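Local coordinates for protein Polyphosphate:AMP phosphotransferase (PDB 5O6M) that uses inorganic polyphosphate as phosphate donor to convert AMP to ADP and ADP to ATP, and also acts on other nucleotides, at residues D[62-66]-D[206-210]; D[149-154]-D[216-222]. The protein carries 1 engineered substitution. All coordinates share one frame; numbering follows the deposited sequence.

Interaction 1 of 2, residues D[62-66]-D[206-210]; sequences LQAMD and YQEAY
The ring of Y210 overlaps the side chain of Q63: CB of Q63 lies at the ring edge, 3.7 Å from CE1 of Y210. Bent at chi2 (-76°), the Q63 chain turns its amide back to the phenol, and NE2 of Q63 donates to OH of Y210 over 3.2 Å, with the hydroxyl close to the amide plane. Glutamine suits this buried place because both ends of the amide find partners: E126 also accepts from NE2, and S123 meets OE1. The same phenol oxygen lies beside the backbone of A64, 3.1 Å from its O. M65, in the loop just past strand 57-64, curls at chi2 and chi3 and so carries its tip to the helix, a flexible unbranched chain that can touch both Y206 and Y210. Its SD stands 5.0 Å from the centroid of the Y210 ring, 69° off the normal, an oblique Met-aromatic contact. The methyl CE of M65 meets CB of Y206 at 3.7 Å, while NE2 of Q207 comes to 3.2 Å from SD of M65. With a leucine in place of Y210, NE2 of Q63 would probably lose one of its two partners and the M65 sulfur its aromatic neighbour. Beyond the contact, Y206 directs its hydroxyl to D199 and D66 forms a salt bridge with R122. Y210 and M65 pack helix 203-217 against the end of a strand that, with the following loop and helix 70-77, whose K70 and D71 line the ATP pocket, has the order characteristic of a P-loop fold.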
loop_
_atom_site.group_PDB
_atom_site.type_symbol
_atom_site.label_atom_id
_atom_site.label_comp_id
_atom_site.label_asym_id
_atom_site.label_seq_id
_atom_site.Cartn_x
_atom_site.Cartn_y
_atom_site.Cartn_z
ATOM N N LEU D 62 -3.253 -19.714 -9.898
ATOM C CA LEU D 62 -4.435 -20.502 -10.234
ATOM C C LEU D 62 -5.245 -19.756 -11.285
ATOM O O LEU D 62 -5.682 -18.624 -11.045
ATOM C CB LEU D 62 -5.287 -20.770 -8.993
ATOM C CG LEU D 62 -4.649 -21.570 -7.858
ATOM C CD1 LEU D 62 -5.657 -21.763 -6.746
ATOM C CD2 LEU D 62 -4.150 -22.912 -8.362
ATOM N N GLN D 63 -5.440 -20.384 -12.443
ATOM C CA GLN D 63 -6.338 -19.873 -13.470
ATOM C C GLN D 63 -7.240 -21.006 -13.947
ATOM O O GLN D 63 -6.839 -22.172 -13.967
ATOM C CB GLN D 63 -5.561 -19.270 -14.656
ATOM C CG GLN D 63 -4.774 -17.988 -14.337
ATOM C CD GLN D 63 -5.640 -16.732 -14.225
ATOM O OE1 GLN D 63 -5.231 -15.743 -13.616
ATOM N NE2 GLN D 63 -6.819 -16.758 -14.835
ATOM N N ALA D 64 -8.468 -20.657 -14.324
ATOM C CA ALA D 64 -9.418 -21.657 -14.796
ATOM C C ALA D 64 -10.589 -20.949 -15.456
ATOM O O ALA D 64 -10.835 -19.762 -15.218
ATOM C CB ALA D 64 -9.911 -22.554 -13.655
ATOM N N MET D 65 -11.298 -21.688 -16.306
ATOM C CA MET D 65 -12.605 -21.228 -16.744
ATOM C C MET D 65 -13.496 -21.011 -15.527
ATOM O O MET D 65 -13.285 -21.599 -14.461
ATOM C CB MET D 65 -13.247 -22.246 -17.690
ATOM C CG MET D 65 -12.451 -22.539 -18.957
ATOM S SD MET D 65 -12.239 -21.103 -20.029
ATOM C CE MET D 65 -13.922 -20.506 -20.134
ATOM N N ASP D 66 -14.503 -20.152 -15.691
ATOM C CA ASP D 66 -15.436 -19.903 -14.599
ATOM C C ASP D 66 -16.024 -21.219 -14.111
ATOM O O ASP D 66 -16.425 -22.069 -14.911
ATOM C CB ASP D 66 -16.547 -18.957 -15.056
ATOM C CG ASP D 66 -16.019 -17.607 -15.494
ATOM O OD1 ASP D 66 -14.938 -17.206 -15.009
ATOM O OD2 ASP D 66 -16.683 -16.949 -16.323
ATOM N N TYR D 206 -12.221 -18.046 -25.143
ATOM C CA TYR D 206 -11.438 -18.168 -23.915
ATOM C C TYR D 206 -10.449 -19.325 -23.991
ATOM O O TYR D 206 -9.293 -19.185 -23.576
ATOM C CB TYR D 206 -12.358 -18.331 -22.703
ATOM C CG TYR D 206 -12.766 -17.028 -22.050
ATOM C CD1 TYR D 206 -14.057 -16.537 -22.166
ATOM C CD2 TYR D 206 -11.849 -16.288 -21.316
ATOM C CE1 TYR D 206 -14.425 -15.342 -21.565
ATOM C CE2 TYR D 206 -12.205 -15.095 -20.712
ATOM C CZ TYR D 206 -13.494 -14.626 -20.840
ATOM O OH TYR D 206 -13.849 -13.438 -20.240
ATOM N N GLN D 207 -10.884 -20.481 -24.500
ATOM C CA GLN D 207 -9.970 -21.612 -24.630
ATOM C C GLN D 207 -8.779 -21.258 -25.512
ATOM O O GLN D 207 -7.644 -21.657 -25.229
ATOM C CB GLN D 207 -10.709 -22.830 -25.185
ATOM C CG GLN D 207 -11.829 -23.329 -24.289
ATOM C CD GLN D 207 -11.316 -24.118 -23.102
ATOM O OE1 GLN D 207 -10.752 -25.201 -23.260
ATOM N NE2 GLN D 207 -11.507 -23.578 -21.906
ATOM N N GLU D 208 -9.022 -20.518 -26.595
ATOM C CA GLU D 208 -7.927 -20.093 -27.461
ATOM C C GLU D 208 -6.964 -19.178 -26.717
ATOM O O GLU D 208 -5.741 -19.311 -26.848
ATOM C CB GLU D 208 -8.489 -19.402 -28.702
ATOM C CG GLU D 208 -9.267 -20.333 -29.614
ATOM C CD GLU D 208 -10.079 -19.597 -30.659
ATOM O OE1 GLU D 208 -10.032 -18.349 -30.684
ATOM O OE2 GLU D 208 -10.771 -20.268 -31.454
ATOM N N ALA D 209 -7.498 -18.238 -25.933
ATOM C CA ALA D 209 -6.636 -17.337 -25.176
ATOM C C ALA D 209 -5.786 -18.109 -24.174
ATOM O O ALA D 209 -4.599 -17.808 -23.994
ATOM C CB ALA D 209 -7.476 -16.275 -24.467
ATOM N N TYR D 210 -6.372 -19.110 -23.512
ATOM C CA TYR D 210 -5.598 -19.896 -22.559
ATOM C C TYR D 210 -4.475 -20.657 -23.253
ATOM O O TYR D 210 -3.345 -20.699 -22.753
ATOM C CB TYR D 210 -6.508 -20.849 -21.787
ATOM C CG TYR D 210 -7.017 -20.270 -20.486
ATOM C CD1 TYR D 210 -6.152 -20.040 -19.422
ATOM C CD2 TYR D 210 -8.362 -19.963 -20.312
ATOM C CE1 TYR D 210 -6.608 -19.513 -18.225
ATOM C CE2 TYR D 210 -8.829 -19.438 -19.117
ATOM C CZ TYR D 210 -7.946 -19.216 -18.077
ATOM O OH TYR D 210 -8.401 -18.694 -16.888
#

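Interaction 2 of 2, residues D[149-154]-D[216-222]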
loop_
_atom_site.group_PDB
_atom_site.type_symbol
_atom_site.label_atom_id
_atom_site.label_comp_id
_atom_site.label_asym_id
_atom_site.label_seq_id
_atom_site.Cartn_x
_atom_site.Cartn_y
_atom_site.Cartn_z
ATOM N N ILE D 149 5.215 -10.650 -19.510
ATOM C CA ILE D 149 4.982 -11.631 -18.456
ATOM C C ILE D 149 6.156 -12.592 -18.335
ATOM O O ILE D 149 6.617 -12.892 -17.226
ATOM C CB ILE D 149 3.658 -12.371 -18.710
ATOM C CG1 ILE D 149 2.486 -11.400 -18.548
ATOM C CG2 ILE D 149 3.527 -13.584 -17.791
ATOM C CD1 ILE D 149 1.131 -12.005 -18.838
ATOM N N ARG D 150 6.658 -13.094 -19.465
ATOM C CA ARG D 150 7.837 -13.957 -19.415
ATOM C C ARG D 150 8.981 -13.271 -18.683
ATOM O O ARG D 150 9.663 -13.889 -17.858
ATOM C CB ARG D 150 8.275 -14.356 -20.825
ATOM C CG ARG D 150 7.428 -15.440 -21.472
ATOM C CD ARG D 150 8.102 -15.967 -22.734
ATOM N NE ARG D 150 8.375 -14.899 -23.689
ATOM C CZ ARG D 150 7.545 -14.534 -24.660
ATOM N NH1 ARG D 150 6.380 -15.153 -24.814
ATOM N NH2 ARG D 150 7.882 -13.550 -25.482
ATOM N N GLU D 151 9.199 -11.985 -18.969
ATOM C CA GLU D 151 10.312 -11.258 -18.375
ATOM C C GLU D 151 10.023 -10.888 -16.929
ATOM O O GLU D 151 10.929 -10.895 -16.090
ATOM C CB GLU D 151 10.614 -10.003 -19.198
ATOM C CG GLU D 151 11.072 -10.300 -20.617
ATOM C CD GLU D 151 12.292 -11.202 -20.651
ATOM O OE1 GLU D 151 12.407 -12.025 -21.585
ATOM O OE2 GLU D 151 13.131 -11.102 -19.732
ATOM N N PHE D 152 8.769 -10.552 -16.625
ATOM C CA PHE D 152 8.391 -10.305 -15.240
ATOM C C PHE D 152 8.616 -11.546 -14.388
ATOM O O PHE D 152 9.212 -11.473 -13.307
ATOM C CB PHE D 152 6.930 -9.860 -15.173
ATOM C CG PHE D 152 6.397 -9.728 -13.778
ATOM C CD1 PHE D 152 6.973 -8.841 -12.881
ATOM C CD2 PHE D 152 5.303 -10.472 -13.369
ATOM C CE1 PHE D 152 6.479 -8.713 -11.595
ATOM C CE2 PHE D 152 4.802 -10.348 -12.083
ATOM C CZ PHE D 152 5.392 -9.469 -11.196
ATOM N N GLU D 153 8.162 -12.702 -14.872
ATOM C CA GLU D 153 8.349 -13.935 -14.118
ATOM C C GLU D 153 9.811 -14.362 -14.099
ATOM O O GLU D 153 10.271 -14.934 -13.105
ATOM C CB GLU D 153 7.450 -15.039 -14.680
ATOM C CG GLU D 153 5.966 -14.772 -14.436
ATOM C CD GLU D 153 5.056 -15.822 -15.047
ATOM O OE1 GLU D 153 5.578 -16.773 -15.668
ATOM O OE2 GLU D 153 3.815 -15.691 -14.913
ATOM N N ARG D 154 10.560 -14.090 -15.173
ATOM C CA ARG D 154 11.990 -14.383 -15.148
ATOM C C ARG D 154 12.691 -13.605 -14.043
ATOM O O ARG D 154 13.533 -14.155 -13.324
ATOM C CB ARG D 154 12.639 -14.066 -16.495
ATOM C CG ARG D 154 14.153 -14.247 -16.460
ATOM C CD ARG D 154 14.855 -13.531 -17.600
ATOM N NE ARG D 154 14.472 -14.051 -18.906
ATOM C CZ ARG D 154 15.117 -15.040 -19.515
ATOM N NH1 ARG D 154 16.172 -15.595 -18.934
ATOM N NH2 ARG D 154 14.714 -15.469 -20.703
ATOM N N GLU D 216 2.722 -19.244 -24.712
ATOM C CA GLU D 216 3.632 -18.101 -24.773
ATOM C C GLU D 216 4.449 -17.928 -23.498
ATOM O O GLU D 216 5.550 -17.370 -23.552
ATOM C CB GLU D 216 2.858 -16.806 -25.051
ATOM C CG GLU D 216 2.382 -16.632 -26.488
ATOM C CD GLU D 216 3.508 -16.267 -27.443
ATOM O OE1 GLU D 216 4.554 -15.765 -26.975
ATOM O OE2 GLU D 216 3.345 -16.473 -28.666
ATOM N N THR D 217 3.941 -18.378 -22.349
ATOM C CA THR D 217 4.543 -18.015 -21.073
ATOM C C THR D 217 5.015 -19.195 -20.239
ATOM O O THR D 217 5.477 -18.984 -19.111
ATOM C CB THR D 217 3.566 -17.175 -20.240
ATOM O OG1 THR D 217 2.408 -17.957 -19.925
ATOM C CG2 THR D 217 3.143 -15.931 -21.013
ATOM N N SER D 218 4.908 -20.422 -20.734
ATOM C CA SER D 218 5.462 -21.557 -20.009
ATOM C C SER D 218 6.962 -21.631 -20.265
ATOM O O SER D 218 7.392 -21.831 -21.405
ATOM C CB SER D 218 4.782 -22.856 -20.423
ATOM O OG SER D 218 5.186 -23.901 -19.561
ATOM N N THR D 219 7.756 -21.453 -19.213
ATOM C CA THR D 219 9.205 -21.435 -19.322
ATOM C C THR D 219 9.793 -22.366 -18.272
ATOM O O THR D 219 9.086 -22.909 -17.422
ATOM C CB THR D 219 9.771 -20.022 -19.147
ATOM O OG1 THR D 219 9.440 -19.539 -17.842
ATOM C CG2 THR D 219 9.182 -19.085 -20.187
ATOM N N GLU D 220 11.112 -22.547 -18.337
ATOM C CA GLU D 220 11.790 -23.424 -17.389
ATOM C C GLU D 220 11.921 -22.785 -16.015
ATOM O O GLU D 220 12.095 -23.505 -15.026
ATOM C CB GLU D 220 13.173 -23.813 -17.916
ATOM C CG GLU D 220 13.303 -23.743 -19.427
ATOM C CD GLU D 220 13.390 -22.316 -19.929
ATOM O OE1 GLU D 220 14.175 -21.536 -19.351
ATOM O OE2 GLU D 220 12.653 -21.970 -20.879
ATOM N N TYR D 221 11.852 -21.459 -15.930
ATOM C CA TYR D 221 11.817 -20.783 -14.644
ATOM C C TYR D 221 10.400 -20.558 -14.130
ATOM O O TYR D 221 10.239 -20.192 -12.962
ATOM C CB TYR D 221 12.533 -19.429 -14.721
ATOM C CG TYR D 221 12.023 -18.519 -15.816
ATOM C CD1 TYR D 221 10.857 -17.782 -15.640
ATOM C CD2 TYR D 221 12.722 -18.363 -17.006
ATOM C CE1 TYR D 221 10.380 -16.946 -16.630
ATOM C CE2 TYR D 221 12.257 -17.521 -18.001
ATOM C CZ TYR D 221 11.083 -16.816 -17.806
ATOM O OH TYR D 221 10.604 -15.976 -18.786
ATOM N N ALA D 222 9.377 -20.770 -14.964
ATOM C CA ALA D 222 7.984 -20.537 -14.573
ATOM C C ALA D 222 7.070 -21.468 -15.363
ATOM O O ALA D 222 6.371 -21.046 -16.292
ATOM C CB ALA D 222 7.598 -19.075 -14.785
HETATM O O HOH W 1 5.951 -13.206 -28.018
#
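A chi1 of 54° places CG of Y221 between its own backbone N and carbonyl carbon and swings the ring against R154, while a bend at chi3 (-57°) turns the guanidinium of R150 to the end of helix 203-217. The phenol OH of Y221 donates to O of R150 in a doubtfully short bond of 2.5 Å. That carbonyl also takes the helical bond from N of R154, so two donors grip one oxygen. Tyrosine suits the place because it combines a polar tip with a flat ring: CA of R154 packs over one face, 3.7 Å from the centroid, in a CH-pi contact, and OG1 of T219 lies above the centre of the opposite face. The aliphatic start of R154 runs along the ring, with CB of R154 3.4 Å from CZ of Y221.

R150 works as a two-pronged donor through NH1. It reaches O of E216 at 2.7 Å, nearly straight at 164° and in the guanidinium plane, and forms a salt bridge with OE1 of E216 at 2.9 Å in a more bent bond, tilted out of that plane; a water joins NH2 of R150 to the same carboxylate oxygen. The charge of R150 is likely to suit the negative end of the dipole of helix 203-217. Farther in, CG2 of I149 meets CG2 of T217 at 4.0 Å, and CB of A222, small enough to fit, touches OE1 of E153 at 3.2 Å. That oxygen makes a salt bridge with K165, which also binds O of T217. E151 pairs with R147 of the second subunit. Helix 145-158 thus lies between that subunit and the turn running from helix 203-217 to strand 224-228, with I163 of strand 161-169 packed against E153 and A222.

Along the chain the segments alternate, 62-66, 149-154, 206-210 and then 216-222, so the two interactions cross in sequence. Both draw on helix 203-217: interaction 1 on its first half, interaction 2 on its last turn and the turn that follows. Their centres lie about 18 Å apart and their nearest atoms about 7 Å, without touching. Interaction 1 ties the helix to strand 57-64, central in the five-stranded parallel sheet, close to the ATP pocket; interaction 2 ties its end to helix 145-158. Helix 203-217 thus runs from the neighbourhood of the ATP pocket to helix 145-158, which in turn meets the second subunit, before the chain enters the edge strand 224-228.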